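Local coordinates for protein BolA (Coxiella burnetii, PDB 3TR3) that is of unknown function but belongs to the BolA/IbaG family, binds cobalt in the crystal and is probably linked to stress responses, at residues Asp9-Gln12 / Trp13-Gly17; Thr16-Ser19 / Glu20-Val23; Thr73-Pro76 / Asp77-Glu80. All blocks are in the same frame, centred on the assembly; numbering follows the deposited sequence.

Contact 1: residues Asp9-Gln12 / Trp13-Gly17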
loop_
_atom_site.group_PDB
_atom_site.type_symbol
_atom_site.label_atom_id
_atom_site.label_comp_id
_atom_site.label_asym_id
_atom_site.label_seq_id
_atom_site.Cartn_x
_atom_site.Cartn_y
_atom_site.Cartn_z
ATOM N N ASP B 9 7.110 7.903 1.524
ATOM C CA ASP B 9 8.538 7.801 1.315
ATOM C C ASP B 9 8.968 6.324 1.188
ATOM O O ASP B 9 9.614 5.951 0.225
ATOM C CB ASP B 9 9.303 8.441 2.469
ATOM C CG ASP B 9 9.202 9.952 2.477
ATOM O OD1 ASP B 9 9.045 10.574 1.402
ATOM O OD2 ASP B 9 9.279 10.516 3.589
ATOM N N ILE B 10 8.627 5.513 2.184
ATOM C CA ILE B 10 9.064 4.140 2.242
ATOM C C ILE B 10 8.668 3.479 0.909
ATOM O O ILE B 10 9.471 2.750 0.301
ATOM C CB ILE B 10 8.387 3.362 3.410
ATOM C CG1 ILE B 10 8.713 3.965 4.787
ATOM C CG2 ILE B 10 8.763 1.876 3.362
ATOM C CD1 ILE B 10 10.160 4.011 5.141
ATOM N N LYS B 11 7.446 3.772 0.449
ATOM C CA LYS B 11 6.881 3.146 -0.738
ATOM C C LYS B 11 7.551 3.591 -2.034
ATOM O O LYS B 11 7.870 2.746 -2.895
ATOM C CB LYS B 11 5.364 3.379 -0.819
ATOM C CG LYS B 11 4.791 3.302 -2.220
ATOM C CD LYS B 11 3.261 3.258 -2.178
ATOM C CE LYS B 11 2.659 3.640 -3.527
ATOM N NZ LYS B 11 2.628 2.527 -4.499
ATOM N N GLN B 12 7.748 4.906 -2.178
ATOM C CA GLN B 12 8.445 5.435 -3.336
ATOM C C GLN B 12 9.924 4.980 -3.446
ATOM O O GLN B 12 10.379 4.642 -4.526
ATOM C CB GLN B 12 8.337 6.960 -3.367
ATOM C CG GLN B 12 6.909 7.443 -3.651
ATOM C CD GLN B 12 6.818 8.956 -3.892
ATOM O OE1 GLN B 12 7.467 9.764 -3.200
ATOM N NE2 GLN B 12 6.006 9.346 -4.882
ATOM N N TRP B 13 10.655 4.999 -2.329
ATOM C CA TRP B 13 12.080 4.694 -2.291
ATOM C C TRP B 13 12.344 3.231 -2.667
ATOM O O TRP B 13 13.239 2.942 -3.453
ATOM C CB TRP B 13 12.664 4.977 -0.905
ATOM C CG TRP B 13 12.711 6.428 -0.500
ATOM C CD1 TRP B 13 12.692 7.517 -1.327
ATOM C CD2 TRP B 13 12.763 6.950 0.844
ATOM N NE1 TRP B 13 12.744 8.678 -0.588
ATOM C CE2 TRP B 13 12.790 8.363 0.744
ATOM C CE3 TRP B 13 12.803 6.358 2.118
ATOM C CZ2 TRP B 13 12.845 9.199 1.869
ATOM C CZ3 TRP B 13 12.865 7.181 3.235
ATOM C CH2 TRP B 13 12.883 8.594 3.102
ATOM N N ILE B 14 11.553 2.316 -2.118
ATOM C CA ILE B 14 11.722 0.903 -2.410
ATOM C C ILE B 14 11.360 0.602 -3.859
ATOM O O ILE B 14 12.075 -0.116 -4.531
ATOM C CB ILE B 14 10.891 0.023 -1.485
ATOM C CG1 ILE B 14 11.331 0.188 -0.031
ATOM C CG2 ILE B 14 10.980 -1.420 -1.922
ATOM C CD1 ILE B 14 10.366 -0.561 0.968
ATOM N N GLU B 15 10.264 1.164 -4.356
ATOM C CA GLU B 15 9.909 0.967 -5.765
ATOM C C GLU B 15 10.886 1.619 -6.759
ATOM O O GLU B 15 11.000 1.195 -7.893
ATOM C CB GLU B 15 8.470 1.401 -6.038
ATOM C CG GLU B 15 7.453 0.580 -5.244
ATOM C CD GLU B 15 6.029 1.105 -5.369
ATOM O OE1 GLU B 15 5.850 2.263 -5.816
ATOM O OE2 GLU B 15 5.094 0.351 -5.022
ATOM N N THR B 16 11.587 2.647 -6.320
ATOM C CA THR B 16 12.574 3.301 -7.144
ATOM C C THR B 16 13.830 2.446 -7.188
ATOM O O THR B 16 14.344 2.186 -8.249
ATOM C CB THR B 16 12.897 4.715 -6.607
ATOM O OG1 THR B 16 11.786 5.574 -6.879
ATOM C CG2 THR B 16 14.138 5.307 -7.269
ATOM N N GLY B 17 14.281 1.980 -6.029
ATOM C CA GLY B 17 15.515 1.226 -5.934
ATOM C C GLY B 17 15.450 -0.224 -6.401
ATOM O O GLY B 17 16.460 -0.790 -6.788
#
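The indole of Trp-13 carries Asp-9 on one of its faces: CB of Asp-9 sits 3.6 Å from the centroid of the six-membered ring and 11° off the ring normal, a CH-pi contact one turn apart along helix 7-17. From there the carboxylate of Asp-9 runs on past the rim at the CZ2 edge, still nearly parallel to the ring with the two planes only 6° apart, and the backbone O of Asp-9 lies above that face toward its rim. Trp-13 CG is anti to its carbonyl carbon (chi1 -68°), which lays the indole back along the helix beneath Asp-9. The indole also stacks with the ring of His-61, while OD2 of Asp-9 takes hydrogen bonds from Thr-6 N and Asn-2 ND2, which tie the carboxylate to the chain just ahead of the helix. The backbone follows the i to i+4 pattern of an alpha-helix, with Trp-13 N 2.9 Å from Asp-9 O. On the buried flank, Ile-10 and Ile-14 lie side by side and point the same way, CG2 of Ile-10 meeting CD1 of Ile-14 at 3.8 Å. The chains of Lys-11 and Glu-15 cross at a slant on another side, joined by a weak salt bridge of 3.3 Å from Lys-11 NZ to Glu-15 OE2; the stronger partner of this oxygen is Val-23 N in strand 22-28. Near the end of the helix Gln-12 O is gripped twice by Thr-16, whose N and OG1 arrive from opposite faces of the carbonyl plane, the hydroxyl OG1 standing 2.9 Å from Gln-12 O.

Contact 2: residues Thr16-Ser19 / Glu20-Val23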
loop_
_atom_site.group_PDB
_atom_site.type_symbol
_atom_site.label_atom_id
_atom_site.label_comp_id
_atom_site.label_asym_id
_atom_site.label_seq_id
_atom_site.Cartn_x
_atom_site.Cartn_y
_atom_site.Cartn_z
ATOM N N THR B 16 11.587 2.647 -6.320
ATOM C CA THR B 16 12.574 3.301 -7.144
ATOM C C THR B 16 13.830 2.446 -7.188
ATOM O O THR B 16 14.344 2.186 -8.249
ATOM C CB THR B 16 12.897 4.715 -6.607
ATOM O OG1 THR B 16 11.786 5.574 -6.879
ATOM C CG2 THR B 16 14.138 5.307 -7.269
ATOM N N GLY B 17 14.281 1.980 -6.029
ATOM C CA GLY B 17 15.515 1.226 -5.934
ATOM C C GLY B 17 15.450 -0.224 -6.401
ATOM O O GLY B 17 16.460 -0.790 -6.788
ATOM N N LEU B 18 14.272 -0.832 -6.360
ATOM C CA LEU B 18 14.148 -2.254 -6.628
ATOM C C LEU B 18 13.170 -2.500 -7.781
ATOM O O LEU B 18 11.971 -2.358 -7.604
ATOM C CB LEU B 18 13.701 -2.973 -5.350
ATOM C CG LEU B 18 13.631 -4.501 -5.469
ATOM C CD1 LEU B 18 15.031 -5.016 -5.580
ATOM C CD2 LEU B 18 12.925 -5.171 -4.327
ATOM N N SER B 19 13.679 -2.841 -8.971
ATOM C CA SER B 19 12.824 -2.940 -10.176
ATOM C C SER B 19 11.769 -4.011 -10.066
ATOM O O SER B 19 12.006 -5.067 -9.475
ATOM C CB SER B 19 13.626 -3.152 -11.458
ATOM O OG SER B 19 14.271 -1.940 -11.787
ATOM N N GLU B 20 10.597 -3.712 -10.626
ATOM C CA GLU B 20 9.479 -4.643 -10.617
ATOM C C GLU B 20 8.921 -4.888 -9.207
ATOM O O GLU B 20 8.160 -5.836 -9.004
ATOM C CB GLU B 20 9.872 -5.989 -11.270
ATOM C CG GLU B 20 10.563 -5.865 -12.591
ATOM C CD GLU B 20 9.743 -5.090 -13.616
ATOM O OE1 GLU B 20 8.514 -5.315 -13.673
ATOM O OE2 GLU B 20 10.326 -4.263 -14.364
ATOM N N SER B 21 9.273 -4.055 -8.231
ATOM C CA SER B 21 8.633 -4.211 -6.920
ATOM C C SER B 21 7.384 -3.326 -6.758
ATOM O O SER B 21 7.290 -2.232 -7.318
ATOM C CB SER B 21 9.612 -4.046 -5.733
ATOM O OG SER B 21 10.158 -2.741 -5.663
ATOM N N ARG B 22 6.424 -3.836 -6.001
ATOM C CA ARG B 22 5.241 -3.080 -5.561
ATOM C C ARG B 22 5.166 -3.118 -4.043
ATOM O O ARG B 22 5.124 -4.220 -3.443
ATOM C CB ARG B 22 3.948 -3.644 -6.178
ATOM C CG ARG B 22 2.659 -2.872 -5.777
ATOM C CD ARG B 22 1.414 -3.307 -6.573
ATOM N NE ARG B 22 1.590 -3.121 -8.017
ATOM C CZ ARG B 22 0.979 -3.853 -8.946
ATOM N NH1 ARG B 22 0.152 -4.832 -8.581
ATOM N NH2 ARG B 22 1.198 -3.614 -10.241
ATOM N N VAL B 23 5.181 -1.932 -3.406
ATOM C CA VAL B 23 4.898 -1.888 -1.961
ATOM C C VAL B 23 3.344 -1.825 -1.716
ATOM O O VAL B 23 2.716 -0.759 -1.808
ATOM C CB VAL B 23 5.680 -0.757 -1.228
ATOM C CG1 VAL B 23 5.518 -0.866 0.283
ATOM C CG2 VAL B 23 7.157 -0.787 -1.605
#
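A type II beta turn from Leu-18 to Ser-21 links helix 7-17 to strand 22-28. Leu-18 is where the chain leaves helical geometry, and at the third position of the turn Glu-20 takes a positive phi of 67°, as a type II turn requires there. The turn is closed by Ser-21 N, which donates to Leu-18 O over 3.2 Å. The same oxygen receives a second, shorter bond from the Ser-21 hydroxyl, OG to Leu-18 O being 2.7 Å. Both donors come from the same face of the Leu-18 carbonyl, tilted from its plane, so Ser-21 clasps a single acceptor with backbone and side chain together. That clasp depends on the Ser-21 side-chain torsion: at chi1 64° OG stands between the backbone N and the carbonyl carbon, turned in toward the acceptor. The Leu-18 side chain closes over the serine from the other end of the turn, its CB 3.6 Å from Ser-21 OG. With CG anti to the leucine backbone N (chi1 -176°), its CD2 branch comes within 3.8 Å of Ser-21 CB. At the outer corner, Ser-19 and Glu-20 meet more loosely, Ser-19 CB lying 4.2 Å from Glu-20 CG. Leu-18 packs on Cys-39 and Phe-42 and Ser-21 touches Ile-14 of the helix, while Arg-22 makes backbone hydrogen bonds with Leu-38 at the end of strand 32-38 and Val-23 rests on Ile-14.

Contact 3: residues Thr73-Pro76 / Asp77-Glu80; sequences TYTP and DEYE
Thr-75 and Glu-78 face each other across the first turn of helix 76-80, which follows strand 68-74 after one residue. Asp-77 opens the second segment modestly, its CB 4.0 Å from the OG1 of Thr-75. Glu-78 comes next and carries most of the contact. Its N donates to Thr-75 OG1 at 3.0 Å and 164°, a nearly straight bond made possible because Thr-75 holds OG1 between its backbone N and carbonyl carbon, turned toward the helix. In return the extended Glu-78 chain runs back alongside the turn, so that OE1 accepts from Thr-75 N at 3.3 Å; the donor meets it from well above the carboxylate plane. The carboxylate is turned 86° from the Tyr-74 ring, whose CD1 lies 3.9 Å from Glu-78 OE1. This oxygen has a stronger partner in Arg-50 of helix 47-57, a salt bridge that would be expected to favour the charged form of the glutamate. Tyr-79 then donates its N to Thr-75 O, while its CB approaches Tyr-74 CB at 4.3 Å. The two tyrosine rings are tilted against each other at 55°, centroids 6.0 Å apart, and both side chains rest on Leu-38 of strand 32-38. Last, Glu-80 N bonds to Pro-76 O at 3.0 Å, and its side chain passes alongside that carbonyl, with CG nearest to the oxygen. Reciprocal bonds between Thr-75 at the N-cap and Glu-78 make a capping box, the classic start of an alpha-helix, set here where the last strand gives way to the C-terminal helix.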
loop_
_atom_site.group_PDB
_atom_site.type_symbol
_atom_site.label_atom_id
_atom_site.label_comp_id
_atom_site.label_asym_id
_atom_site.label_seq_id
_atom_site.Cartn_x
_atom_site.Cartn_y
_atom_site.Cartn_z
ATOM N N THR B 73 8.101 -10.058 2.604
ATOM C CA THR B 73 8.531 -10.073 1.202
ATOM C C THR B 73 7.934 -11.249 0.451
ATOM O O THR B 73 8.133 -12.385 0.836
ATOM C CB THR B 73 10.081 -10.123 1.101
ATOM O OG1 THR B 73 10.599 -11.128 1.985
ATOM C CG2 THR B 73 10.685 -8.744 1.470
ATOM N N TYR B 74 7.187 -10.978 -0.614
ATOM C CA TYR B 74 6.522 -12.040 -1.352
ATOM C C TYR B 74 6.854 -11.944 -2.826
ATOM O O TYR B 74 7.105 -10.866 -3.352
ATOM C CB TYR B 74 4.982 -11.969 -1.213
ATOM C CG TYR B 74 4.452 -12.083 0.209
ATOM C CD1 TYR B 74 4.300 -13.319 0.828
ATOM C CD2 TYR B 74 4.093 -10.945 0.927
ATOM C CE1 TYR B 74 3.837 -13.422 2.127
ATOM C CE2 TYR B 74 3.618 -11.033 2.216
ATOM C CZ TYR B 74 3.491 -12.265 2.823
ATOM O OH TYR B 74 3.001 -12.323 4.121
ATOM N N THR B 75 6.842 -13.083 -3.502
ATOM C CA THR B 75 6.723 -13.029 -4.936
ATOM C C THR B 75 5.261 -12.769 -5.242
ATOM O O THR B 75 4.382 -13.108 -4.455
ATOM C CB THR B 75 7.133 -14.356 -5.630
ATOM O OG1 THR B 75 6.281 -15.430 -5.199
ATOM C CG2 THR B 75 8.604 -14.680 -5.374
ATOM N N PRO B 76 4.999 -12.188 -6.406
ATOM C CA PRO B 76 3.621 -12.050 -6.872
ATOM C C PRO B 76 2.835 -13.350 -6.766
ATOM O O PRO B 76 1.684 -13.301 -6.321
ATOM C CB PRO B 76 3.783 -11.614 -8.326
ATOM C CG PRO B 76 5.142 -10.939 -8.388
ATOM C CD PRO B 76 5.985 -11.548 -7.305
ATOM N N ASP B 77 3.429 -14.487 -7.122
ATOM C CA ASP B 77 2.740 -15.779 -6.980
ATOM C C ASP B 77 2.464 -16.210 -5.529
ATOM O O ASP B 77 1.407 -16.727 -5.259
ATOM C CB ASP B 77 3.489 -16.912 -7.698
ATOM C CG ASP B 77 3.459 -16.777 -9.203
ATOM O OD1 ASP B 77 2.621 -16.017 -9.741
ATOM O OD2 ASP B 77 4.294 -17.454 -9.847
ATOM N N GLU B 78 3.413 -16.040 -4.613
ATOM C CA GLU B 78 3.143 -16.389 -3.235
ATOM C C GLU B 78 1.950 -15.556 -2.776
ATOM O O GLU B 78 1.122 -16.038 -1.990
ATOM C CB GLU B 78 4.346 -16.154 -2.307
ATOM C CG GLU B 78 5.536 -17.076 -2.546
ATOM C CD GLU B 78 6.804 -16.633 -1.817
ATOM O OE1 GLU B 78 6.801 -15.498 -1.298
ATOM O OE2 GLU B 78 7.795 -17.416 -1.765
ATOM N N TYR B 79 1.859 -14.311 -3.258
ATOM C CA TYR B 79 0.788 -13.440 -2.807
ATOM C C TYR B 79 -0.593 -13.822 -3.394
ATOM O O TYR B 79 -1.536 -14.002 -2.625
ATOM C CB TYR B 79 1.111 -11.951 -2.990
ATOM C CG TYR B 79 0.133 -11.049 -2.251
ATOM C CD1 TYR B 79 -0.892 -10.392 -2.931
ATOM C CD2 TYR B 79 0.213 -10.880 -0.863
ATOM C CE1 TYR B 79 -1.802 -9.559 -2.246
ATOM C CE2 TYR B 79 -0.702 -10.063 -0.164
ATOM C CZ TYR B 79 -1.701 -9.395 -0.868
ATOM O OH TYR B 79 -2.608 -8.571 -0.206
ATOM N N GLU B 80 -0.709 -13.977 -4.717
ATOM C CA GLU B 80 -1.974 -14.404 -5.340
ATOM C C GLU B 80 -2.499 -15.773 -4.869
ATOM O O GLU B 80 -3.701 -16.022 -4.948
ATOM C CB GLU B 80 -1.873 -14.486 -6.867
ATOM C CG GLU B 80 -1.094 -13.393 -7.573
ATOM C CD GLU B 80 -0.489 -13.899 -8.903
ATOM O OE1 GLU B 80 -0.795 -15.058 -9.300
ATOM O OE2 GLU B 80 0.300 -13.154 -9.541
#

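In the fold
From the N terminus, contact 1 spans successive turns of helix 7-17, and contact 2 begins on Thr-16 and Gly-17, the residues where contact 1 ends, closing the turn into strand 22-28. These two touch as well as overlap: Glu-15 of the helix reaches across, past the turn, to Val-23 and so ties helix to strand. Contact 3 opens much later, in series with both, closing the junction of strand 68-74 and helix 76-80; none of the three nests within or crosses another. It is about 6 Å from contact 2 at the nearest atoms. Both reach the same mixed sheet, from strands 22-28 and 68-74, outermost within this chain, with 32-38 between them.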